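Local coordinates for tungstate ABC transporter, periplasmic tungstate-binding protein (Geobacter sulfurreducens, PDB 3LR1) that probably captures tungstate in the periplasm and delivers it to an ABC transporter for uptake into the cell, at residues Lys22-Pro27 with Ile221-Gly226; Gln45-Gly50 with Asp67-Asp72; Ala96-Ala101 with Ala105-Leu110; Gln152-Val157 with Arg172-Ala177. One frame throughout, in Å; residues are numbered along the deposited sequence.

How the contacts relate
All four contacts belong to one periplasmic binding protein fold. Contact 1 joins helices 20-32 and 214-224, which are far apart in sequence. Contacts 2, 3 and 4 follow in series along the chain between them. Contact 2 packs two neighbouring helices, its centre about 22 Å from the centre of contact 1. Contact 3 lies on the opposite side of the chain's centre from both, with centres about 37 Å apart for contacts 1 and 3 and about 35 Å for contacts 2 and 3. Contact 4 is the most central, its centre about 9 Å from the chain's centre. Its Met154 side chain is about 6 Å from a bound tungsten, whereas the Leu47 side chain of contact 2 is about 11 Å from one. No two contacts touch.

Contact 1 (Lys22-Pro27 with Ile221-Gly226); sequences KVLLPP and IDYVTG
Tyr223 reaches across to helix 20-32 and gives its hydroxyl proton to a backbone carbonyl. This is the tight part of the contact. The bond from Tyr223 OH to Leu24 O is 2.7 Å long. It lies in the carbonyl plane, with a C=O...O angle of 148°. Leu24 O sits at the edge of the ring, near its plane. A chi1 of 165° points the ring of Tyr223 at helix 20-32. Pro27 crosses the tyrosine side chain at about a right angle, with Pro27 CG 3.6 Å from Tyr223 OH. The two helices come from near opposite ends of the chain and meet in one lobe of the periplasmic binding protein fold. Helix 20-32 is kinked here, where Pro26 and Pro27 have no N-H to offer. The leucine methyls are spaced more widely. Leu24 CD1 lies 3.9 Å from Tyr223 CE2, and Leu24 CD2 is 4.1 Å from Val224 CG2. Val224 also rests on Val81 of strand 78-90. With a phenylalanine at Tyr223, Leu24 O would probably be left without this donor and the ring would lose its tie to the neighbouring helix. Tyr223 and Pro27 are partly exposed to solvent, and both touch Glu228 of helix 227-235.

Contact 2 (Gln45-Gly50 with Asp67-Asp72); sequences QALKLG and DKFVAD
Phe69 and Leu47 pack two helices together in the alpha/beta architecture of a periplasmic binding protein lobe. Helices 43-51 and 63-71 are linked through strand 57-60. The apolar contact is led by one methyl group. Leu47 CD2 lies 3.6 Å from Phe69 CD1, and also near Phe69 CG and CB. Met202 of strand 197-204 touches both side chains, and Val58 touches Phe69, so the pair packs onto the sheet. A second group of contacts runs from ring to backbone. Phe69 CE1 is 3.4 Å from Leu47 O. Gly50 meets the far end of the ring at its edge, with Gly50 C 3.8 Å from Phe69 CZ. A chi1 of -169° swings the ring away from the backbone N of Phe69 and out toward helix 43-51. A modelled beta carbon on Gly50 would come to 2.8 Å from Phe69 CZ and collide with it. Replacing Phe69 by alanine would probably open a gap beside Gly50 and leave Leu47 CD2 without its aromatic partner. The polar interaction stays within helix 63-71 and its end. Lys68 NZ forms a 2.9 Å salt bridge with Asp72 OD2, on the syn lone pair of that oxygen.

Contact 3 (Ala96-Ala101 with Ala105-Leu110); sequences AGIAKA and AEALKL
The connection from strand 78-90 into helix 104-114 folds back here, so that Ile98 and Ala101 lie against the first turns of the helix they lead into. Residues 98-100 form a short 3-10 turn. Asp94 binds the backbone N of Ile98 with one carboxylate oxygen and that of Ala99 with the other. Ala101 packs its CB 3.7 Å from Ala107 CB. The small side chains let the backbones come close, with Ala101 CA 5.1 Å from Ala107 CA. Ile98 lies alongside, its CB 4.2 Å from Ala107 CB and its CG2 3.7 Å from Ala107 O. Ile88 of the preceding strand touches both Ile98 and Ala107. Leu110 meets the carbonyl oxygens of Ala96 and Gly97 with CG and CD2, and Leu110 CD2 is also 4.0 Å from Ala101 CB. Its chi2 of 9° is nearly eclipsed, so its exact shape is less certain. Glu106 reaches out extended at the exposed edge of the contact and brings OE1 to 3.5 Å from Ala101 CA. Its main polar partner is Lys102 N, just beyond the loop segment. A water bonds to Lys100 O (2.7 Å) and only weakly to Glu106 OE1. Direct contact between the segments is therefore mostly apolar and depends on close fit.

Contact 4 (Gln152-Val157 with Arg172-Ala177); sequences QGMGPV and RGTYNA
Met154, present as selenomethionine, crosses Thr174 at a slant and touches it through the first part of its side chain. With chi1 at -165°, CG stands opposite the backbone N and is carried to Thr174. Met154 CG then lies 3.7 Å from Thr174 OG1, with Thr174 CB and CG2 close by. Beyond CG the chain bends at chi2 (75°) and chi3, and its end leads away from helix 172-178. Both branches of Thr174, OG1 and CG2, face this methylene. A chi1 of -51° leaves the methyl as the branch across from the backbone N, and Thr174 CG2 also lies 4.3 Å from Gly155 N. Thr174 OG1 has its polar partner elsewhere, in Asp171 OD1, with a weak bond to Ser14 O as well. Asp171 also touches Met154, so it borders both members of the pair. Ser14 OG binds Met154 N in the first turn of helix 154-164, where Gly153 is the N-cap. Ser14, on helix 13-18, thus bonds to one segment and weakly to the other. A bound tungsten lies about 6 Å from the Met154 side chain. Such a buried meeting of helix starts beside the ligand is consistent with the ligand cleft between the two lobes of a periplasmic binding protein.

Contact 1 (Lys22-Pro27 with Ile221-Gly226)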
# COMPACT_ATOMS: atom_id res chain seq x y z
N LYS A 22 -5.44 -6.73 11.09
CA LYS A 22 -5.65 -7.20 12.41
C LYS A 22 -7.10 -6.99 12.91
O LYS A 22 -7.59 -7.77 13.68
CB LYS A 22 -4.60 -6.57 13.36
CG LYS A 22 -4.32 -7.43 14.56
CD LYS A 22 -3.02 -6.95 15.30
CE LYS A 22 -2.93 -5.40 15.41
NZ LYS A 22 -4.18 -4.69 15.91
N VAL A 23 -7.79 -6.00 12.40
CA VAL A 23 -9.17 -5.68 12.73
C VAL A 23 -10.16 -6.26 11.67
O VAL A 23 -11.22 -6.77 12.00
CB VAL A 23 -9.31 -4.14 12.85
CG1 VAL A 23 -10.72 -3.76 13.15
CG2 VAL A 23 -8.36 -3.60 14.00
N LEU A 24 -9.77 -6.24 10.40
CA LEU A 24 -10.64 -6.70 9.32
C LEU A 24 -10.83 -8.21 9.30
O LEU A 24 -11.94 -8.70 9.00
CB LEU A 24 -10.05 -6.24 7.97
CG LEU A 24 -10.86 -6.48 6.70
CD1 LEU A 24 -12.24 -5.80 6.71
CD2 LEU A 24 -10.06 -5.98 5.53
N LEU A 25 -9.77 -8.99 9.56
CA LEU A 25 -9.84 -10.42 9.39
C LEU A 25 -10.58 -11.26 10.48
O LEU A 25 -11.22 -12.23 10.15
CB LEU A 25 -8.45 -11.02 9.08
CG LEU A 25 -7.77 -10.49 7.82
CD1 LEU A 25 -6.25 -11.04 7.69
CD2 LEU A 25 -8.59 -10.84 6.60
N PRO A 26 -10.47 -10.92 11.77
CA PRO A 26 -11.11 -11.81 12.76
C PRO A 26 -12.60 -12.14 12.62
O PRO A 26 -12.98 -13.33 12.82
CB PRO A 26 -10.76 -11.16 14.08
CG PRO A 26 -9.39 -10.54 13.83
CD PRO A 26 -9.56 -9.96 12.41
N PRO A 27 -13.44 -11.17 12.27
CA PRO A 27 -14.83 -11.57 12.04
C PRO A 27 -15.01 -12.58 10.93
O PRO A 27 -15.84 -13.45 11.05
CB PRO A 27 -15.51 -10.28 11.67
CG PRO A 27 -14.56 -9.19 12.24
CD PRO A 27 -13.23 -9.72 12.00
N ILE A 221 -13.32 -12.16 -0.41
CA ILE A 221 -13.49 -10.98 -1.21
C ILE A 221 -14.91 -10.38 -1.00
O ILE A 221 -15.07 -9.18 -0.88
CB ILE A 221 -13.25 -11.26 -2.72
CG1 ILE A 221 -11.75 -11.61 -2.92
CG2 ILE A 221 -13.69 -10.02 -3.53
CD1 ILE A 221 -11.33 -12.06 -4.38
N ASP A 222 -15.91 -11.23 -0.94
CA ASP A 222 -17.31 -10.81 -0.68
C ASP A 222 -17.42 -10.09 0.67
O ASP A 222 -18.13 -9.10 0.82
CB ASP A 222 -18.26 -12.03 -0.72
CG ASP A 222 -18.49 -12.60 -2.17
OD1 ASP A 222 -18.17 -11.93 -3.17
OD2 ASP A 222 -19.02 -13.74 -2.30
N TYR A 223 -16.66 -10.62 1.62
CA TYR A 223 -16.65 -10.09 2.98
C TYR A 223 -16.05 -8.71 3.04
O TYR A 223 -16.65 -7.80 3.60
CB TYR A 223 -16.01 -11.07 3.99
CG TYR A 223 -15.66 -10.36 5.30
CD1 TYR A 223 -16.62 -10.08 6.27
CD2 TYR A 223 -14.37 -9.98 5.55
CE1 TYR A 223 -16.27 -9.42 7.47
CE2 TYR A 223 -14.03 -9.32 6.72
CZ TYR A 223 -14.96 -9.04 7.65
OH TYR A 223 -14.58 -8.37 8.73
N VAL A 224 -14.84 -8.59 2.53
CA VAL A 224 -14.09 -7.36 2.52
C VAL A 224 -14.85 -6.27 1.77
O VAL A 224 -14.86 -5.18 2.18
CB VAL A 224 -12.66 -7.61 1.96
CG1 VAL A 224 -11.96 -6.37 1.74
CG2 VAL A 224 -11.85 -8.57 2.92
N THR A 225 -15.54 -6.59 0.69
CA THR A 225 -16.32 -5.58 -0.05
C THR A 225 -17.77 -5.51 0.40
O THR A 225 -18.60 -4.78 -0.19
CB THR A 225 -16.27 -5.91 -1.56
OG1 THR A 225 -16.81 -7.23 -1.80
CG2 THR A 225 -14.81 -5.81 -2.04
N GLY A 226 -18.13 -6.32 1.38
CA GLY A 226 -19.49 -6.28 1.93
C GLY A 226 -19.68 -5.26 3.02
O GLY A 226 -18.73 -4.58 3.44

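Contact 2 (Gln45-Gly50 with Asp67-Asp72)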
# COMPACT_ATOMS: atom_id res chain seq x y z
N GLN A 45 6.95 -9.66 -5.19
CA GLN A 45 6.87 -10.98 -4.58
C GLN A 45 5.46 -11.41 -4.22
O GLN A 45 5.10 -12.60 -4.35
CB GLN A 45 7.85 -11.10 -3.38
CG GLN A 45 7.97 -12.47 -2.81
CD GLN A 45 8.75 -13.41 -3.74
OE1 GLN A 45 8.13 -14.19 -4.48
NE2 GLN A 45 10.11 -13.26 -3.79
N ALA A 46 4.62 -10.45 -3.87
CA ALA A 46 3.25 -10.77 -3.52
C ALA A 46 2.54 -11.32 -4.76
O ALA A 46 1.83 -12.30 -4.68
CB ALA A 46 2.51 -9.54 -2.90
N LEU A 47 2.81 -10.75 -5.94
CA LEU A 47 2.24 -11.24 -7.18
C LEU A 47 2.94 -12.52 -7.59
O LEU A 47 2.25 -13.42 -8.03
CB LEU A 47 2.31 -10.16 -8.22
CG LEU A 47 1.44 -8.94 -7.95
CD1 LEU A 47 2.11 -7.73 -8.60
CD2 LEU A 47 0.06 -9.17 -8.50
N LYS A 48 4.28 -12.63 -7.39
CA LYS A 48 5.00 -13.87 -7.76
C LYS A 48 4.45 -15.10 -6.99
O LYS A 48 4.33 -16.20 -7.54
CB LYS A 48 6.52 -13.79 -7.54
CG LYS A 48 7.23 -12.99 -8.53
CD LYS A 48 8.71 -13.07 -8.32
CE LYS A 48 9.42 -12.17 -9.37
NZ LYS A 48 9.42 -12.78 -10.72
N LEU A 49 4.08 -14.88 -5.73
CA LEU A 49 3.51 -15.93 -4.91
C LEU A 49 2.17 -16.41 -5.47
O LEU A 49 1.93 -17.60 -5.56
CB LEU A 49 3.39 -15.50 -3.46
CG LEU A 49 4.69 -15.43 -2.65
CD1 LEU A 49 4.35 -14.76 -1.32
CD2 LEU A 49 5.30 -16.85 -2.51
N GLY A 50 1.36 -15.49 -5.96
CA GLY A 50 0.10 -15.83 -6.57
C GLY A 50 0.33 -16.50 -7.94
O GLY A 50 -0.36 -17.45 -8.24
N ASP A 67 -3.56 -5.40 -13.05
CA ASP A 67 -4.16 -5.62 -14.37
C ASP A 67 -3.47 -6.71 -15.14
O ASP A 67 -4.13 -7.51 -15.80
CB ASP A 67 -4.20 -4.32 -15.18
CG ASP A 67 -5.25 -3.32 -14.66
OD1 ASP A 67 -6.13 -3.61 -13.80
OD2 ASP A 67 -5.20 -2.19 -15.10
N LYS A 68 -2.14 -6.73 -15.08
CA LYS A 68 -1.36 -7.74 -15.76
C LYS A 68 -1.62 -9.12 -15.19
O LYS A 68 -1.69 -10.07 -15.89
CB LYS A 68 0.15 -7.41 -15.72
CG LYS A 68 0.98 -8.35 -16.56
CD LYS A 68 2.44 -7.96 -16.71
CE LYS A 68 3.20 -9.00 -17.51
NZ LYS A 68 3.39 -10.27 -16.79
N PHE A 69 -1.75 -9.21 -13.87
CA PHE A 69 -1.99 -10.47 -13.16
C PHE A 69 -3.31 -11.08 -13.60
O PHE A 69 -3.42 -12.30 -13.78
CB PHE A 69 -1.95 -10.17 -11.67
CG PHE A 69 -1.93 -11.38 -10.76
CD1 PHE A 69 -0.78 -12.06 -10.53
CD2 PHE A 69 -3.05 -11.78 -10.11
CE1 PHE A 69 -0.77 -13.20 -9.64
CE2 PHE A 69 -3.08 -12.89 -9.25
CZ PHE A 69 -1.93 -13.58 -9.02
N VAL A 70 -4.31 -10.22 -13.77
CA VAL A 70 -5.61 -10.61 -14.28
C VAL A 70 -5.55 -10.98 -15.75
O VAL A 70 -6.05 -12.03 -16.14
CB VAL A 70 -6.71 -9.57 -14.01
CG1 VAL A 70 -8.02 -9.86 -14.86
CG2 VAL A 70 -7.05 -9.38 -12.49
N ALA A 71 -4.90 -10.15 -16.57
CA ALA A 71 -4.74 -10.39 -18.01
C ALA A 71 -4.02 -11.70 -18.28
O ALA A 71 -4.37 -12.44 -19.22
CB ALA A 71 -4.00 -9.21 -18.68
N ASP A 72 -3.03 -11.97 -17.43
CA ASP A 72 -2.24 -13.19 -17.52
C ASP A 72 -2.98 -14.44 -17.04
O ASP A 72 -2.48 -15.55 -17.18
CB ASP A 72 -0.97 -13.03 -16.67
CG ASP A 72 0.09 -12.16 -17.31
OD1 ASP A 72 0.00 -11.72 -18.49
OD2 ASP A 72 1.06 -11.90 -16.57

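Contact 3 (Ala96-Ala101 with Ala105-Leu110)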
# COMPACT_ATOMS: atom_id res chain seq x y z
N ALA A 96 11.02 23.61 3.61
CA ALA A 96 10.56 23.89 2.27
C ALA A 96 9.21 24.64 2.25
O ALA A 96 8.77 25.11 1.22
CB ALA A 96 10.50 22.58 1.46
N GLY A 97 8.56 24.74 3.41
CA GLY A 97 7.29 25.44 3.53
C GLY A 97 6.19 24.77 2.76
O GLY A 97 5.32 25.43 2.18
N ILE A 98 6.18 23.45 2.77
CA ILE A 98 5.16 22.72 2.01
C ILE A 98 3.78 22.80 2.64
O ILE A 98 2.80 22.54 1.93
CB ILE A 98 5.52 21.26 1.60
CG1 ILE A 98 5.40 20.29 2.75
CG2 ILE A 98 6.87 21.16 0.90
CD1 ILE A 98 5.46 18.85 2.29
N ALA A 99 3.69 23.24 3.91
CA ALA A 99 2.38 23.38 4.57
C ALA A 99 1.57 24.45 3.86
O ALA A 99 0.35 24.45 3.95
CB ALA A 99 2.52 23.72 6.06
N LYS A 100 2.23 25.34 3.14
CA LYS A 100 1.52 26.33 2.36
C LYS A 100 1.08 25.88 0.96
O LYS A 100 0.37 26.64 0.27
CB LYS A 100 2.32 27.61 2.29
CG LYS A 100 3.41 27.71 1.24
CD LYS A 100 3.95 29.19 1.20
CE LYS A 100 4.28 29.80 2.65
NZ LYS A 100 4.71 31.26 2.62
N ALA A 101 1.44 24.65 0.56
CA ALA A 101 1.05 24.08 -0.74
C ALA A 101 -0.45 23.74 -0.79
O ALA A 101 -1.04 23.31 0.20
CB ALA A 101 1.85 22.86 -1.02
N ALA A 105 1.06 18.14 -6.12
CA ALA A 105 2.02 18.49 -7.17
C ALA A 105 2.77 19.78 -6.81
O ALA A 105 3.99 19.84 -6.94
CB ALA A 105 1.34 18.61 -8.47
N GLU A 106 2.06 20.79 -6.32
CA GLU A 106 2.73 21.99 -5.87
C GLU A 106 3.72 21.71 -4.74
O GLU A 106 4.80 22.29 -4.72
CB GLU A 106 1.73 23.03 -5.41
CG GLU A 106 2.32 24.35 -5.11
CD GLU A 106 1.25 25.41 -4.89
OE1 GLU A 106 0.46 25.25 -3.97
OE2 GLU A 106 1.18 26.42 -5.62
N ALA A 107 3.33 20.87 -3.80
CA ALA A 107 4.21 20.55 -2.65
C ALA A 107 5.50 19.93 -3.16
O ALA A 107 6.59 20.27 -2.71
CB ALA A 107 3.49 19.57 -1.61
N LEU A 108 5.39 18.99 -4.09
CA LEU A 108 6.59 18.31 -4.58
C LEU A 108 7.45 19.34 -5.34
O LEU A 108 8.68 19.43 -5.15
CB LEU A 108 6.20 17.11 -5.45
CG LEU A 108 5.45 15.97 -4.73
CD1 LEU A 108 5.13 14.79 -5.76
CD2 LEU A 108 6.24 15.44 -3.56
N LYS A 109 6.80 20.17 -6.16
CA LYS A 109 7.55 21.15 -6.94
C LYS A 109 8.30 22.15 -6.03
O LYS A 109 9.43 22.55 -6.34
CB LYS A 109 6.64 21.85 -7.93
CG LYS A 109 7.29 22.18 -9.30
CD LYS A 109 8.15 23.41 -9.28
CE LYS A 109 8.42 23.96 -10.72
NZ LYS A 109 8.72 25.42 -10.74
N LEU A 110 7.68 22.55 -4.91
CA LEU A 110 8.37 23.32 -3.84
C LEU A 110 9.61 22.58 -3.35
O LEU A 110 10.66 23.21 -3.15
CB LEU A 110 7.45 23.59 -2.63
CG LEU A 110 6.78 24.92 -2.25
CD1 LEU A 110 6.89 26.03 -3.27
CD2 LEU A 110 5.30 24.73 -1.86
O HOH W 1 0.34 28.12 -1.98

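Contact 4 (Gln152-Val157 with Arg172-Ala177)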
# COMPACT_ATOMS: atom_id res chain seq x y z
N GLN A 152 13.10 0.29 -1.15
CA GLN A 152 12.60 -0.37 0.06
C GLN A 152 11.14 -0.03 0.27
O GLN A 152 10.61 0.90 -0.35
CB GLN A 152 13.37 0.09 1.30
CG GLN A 152 14.78 -0.42 1.30
CD GLN A 152 15.48 -0.32 2.66
OE1 GLN A 152 15.36 -1.22 3.53
NE2 GLN A 152 16.24 0.75 2.84
N GLY A 153 10.54 -0.78 1.20
CA GLY A 153 9.14 -0.58 1.58
C GLY A 153 8.87 0.70 2.31
O GLY A 153 9.77 1.45 2.58
N MSE A 154 7.61 0.96 2.63
CA MSE A 154 7.24 2.23 3.23
C MSE A 154 7.89 2.44 4.60
O MSE A 154 8.32 3.56 4.94
CB MSE A 154 5.72 2.33 3.30
CG MSE A 154 5.23 3.67 3.56
SE MSE A 154 5.43 4.70 1.93
CE MSE A 154 6.96 5.84 2.48
N GLY A 155 7.93 1.39 5.40
CA GLY A 155 8.46 1.46 6.75
C GLY A 155 9.90 1.92 6.74
O GLY A 155 10.29 2.90 7.42
N PRO A 156 10.72 1.22 5.96
CA PRO A 156 12.13 1.68 5.91
C PRO A 156 12.30 3.07 5.29
O PRO A 156 13.25 3.77 5.62
CB PRO A 156 12.81 0.63 5.04
CG PRO A 156 11.93 -0.58 5.13
CD PRO A 156 10.58 -0.20 5.67
N VAL A 157 11.39 3.46 4.39
CA VAL A 157 11.50 4.81 3.85
C VAL A 157 11.16 5.85 4.93
O VAL A 157 11.84 6.84 5.04
CB VAL A 157 10.69 4.97 2.55
CG1 VAL A 157 10.48 6.46 2.24
CG2 VAL A 157 11.50 4.18 1.40
N ARG A 172 -1.05 7.06 4.59
CA ARG A 172 -1.34 7.53 5.94
C ARG A 172 -1.36 6.37 6.87
O ARG A 172 -0.97 6.48 8.04
CB ARG A 172 -2.69 8.19 5.96
CG ARG A 172 -3.02 8.88 7.24
CD ARG A 172 -4.55 9.24 7.21
NE ARG A 172 -4.86 10.23 6.17
CZ ARG A 172 -4.76 11.55 6.33
NH1 ARG A 172 -4.38 12.08 7.51
NH2 ARG A 172 -5.08 12.36 5.35
N GLY A 173 -1.80 5.22 6.36
CA GLY A 173 -1.92 4.06 7.24
C GLY A 173 -0.59 3.70 7.88
O GLY A 173 -0.49 3.53 9.10
N THR A 174 0.44 3.57 7.07
CA THR A 174 1.77 3.24 7.59
C THR A 174 2.33 4.35 8.53
O THR A 174 2.88 4.11 9.59
CB THR A 174 2.83 3.03 6.47
OG1 THR A 174 2.40 2.11 5.44
CG2 THR A 174 4.16 2.54 7.11
N TYR A 175 2.22 5.59 8.10
CA TYR A 175 2.57 6.71 8.96
C TYR A 175 1.88 6.68 10.35
O TYR A 175 2.55 6.85 11.38
CB TYR A 175 2.25 8.00 8.24
CG TYR A 175 2.51 9.19 9.20
CD1 TYR A 175 3.78 9.57 9.53
CD2 TYR A 175 1.47 9.79 9.86
CE1 TYR A 175 4.00 10.58 10.42
CE2 TYR A 175 1.69 10.77 10.77
CZ TYR A 175 2.94 11.17 11.03
OH TYR A 175 3.13 12.17 11.93
N ASN A 176 0.53 6.54 10.37
CA ASN A 176 -0.26 6.49 11.59
C ASN A 176 0.30 5.39 12.48
O ASN A 176 0.37 5.56 13.67
CB ASN A 176 -1.74 6.20 11.32
CG ASN A 176 -2.52 7.40 10.82
OD1 ASN A 176 -2.08 8.57 10.87
ND2 ASN A 176 -3.78 7.12 10.39
N ALA A 177 0.70 4.26 11.89
CA ALA A 177 1.26 3.16 12.69
C ALA A 177 2.67 3.48 13.22
O ALA A 177 3.06 2.99 14.28
CB ALA A 177 1.28 1.82 11.87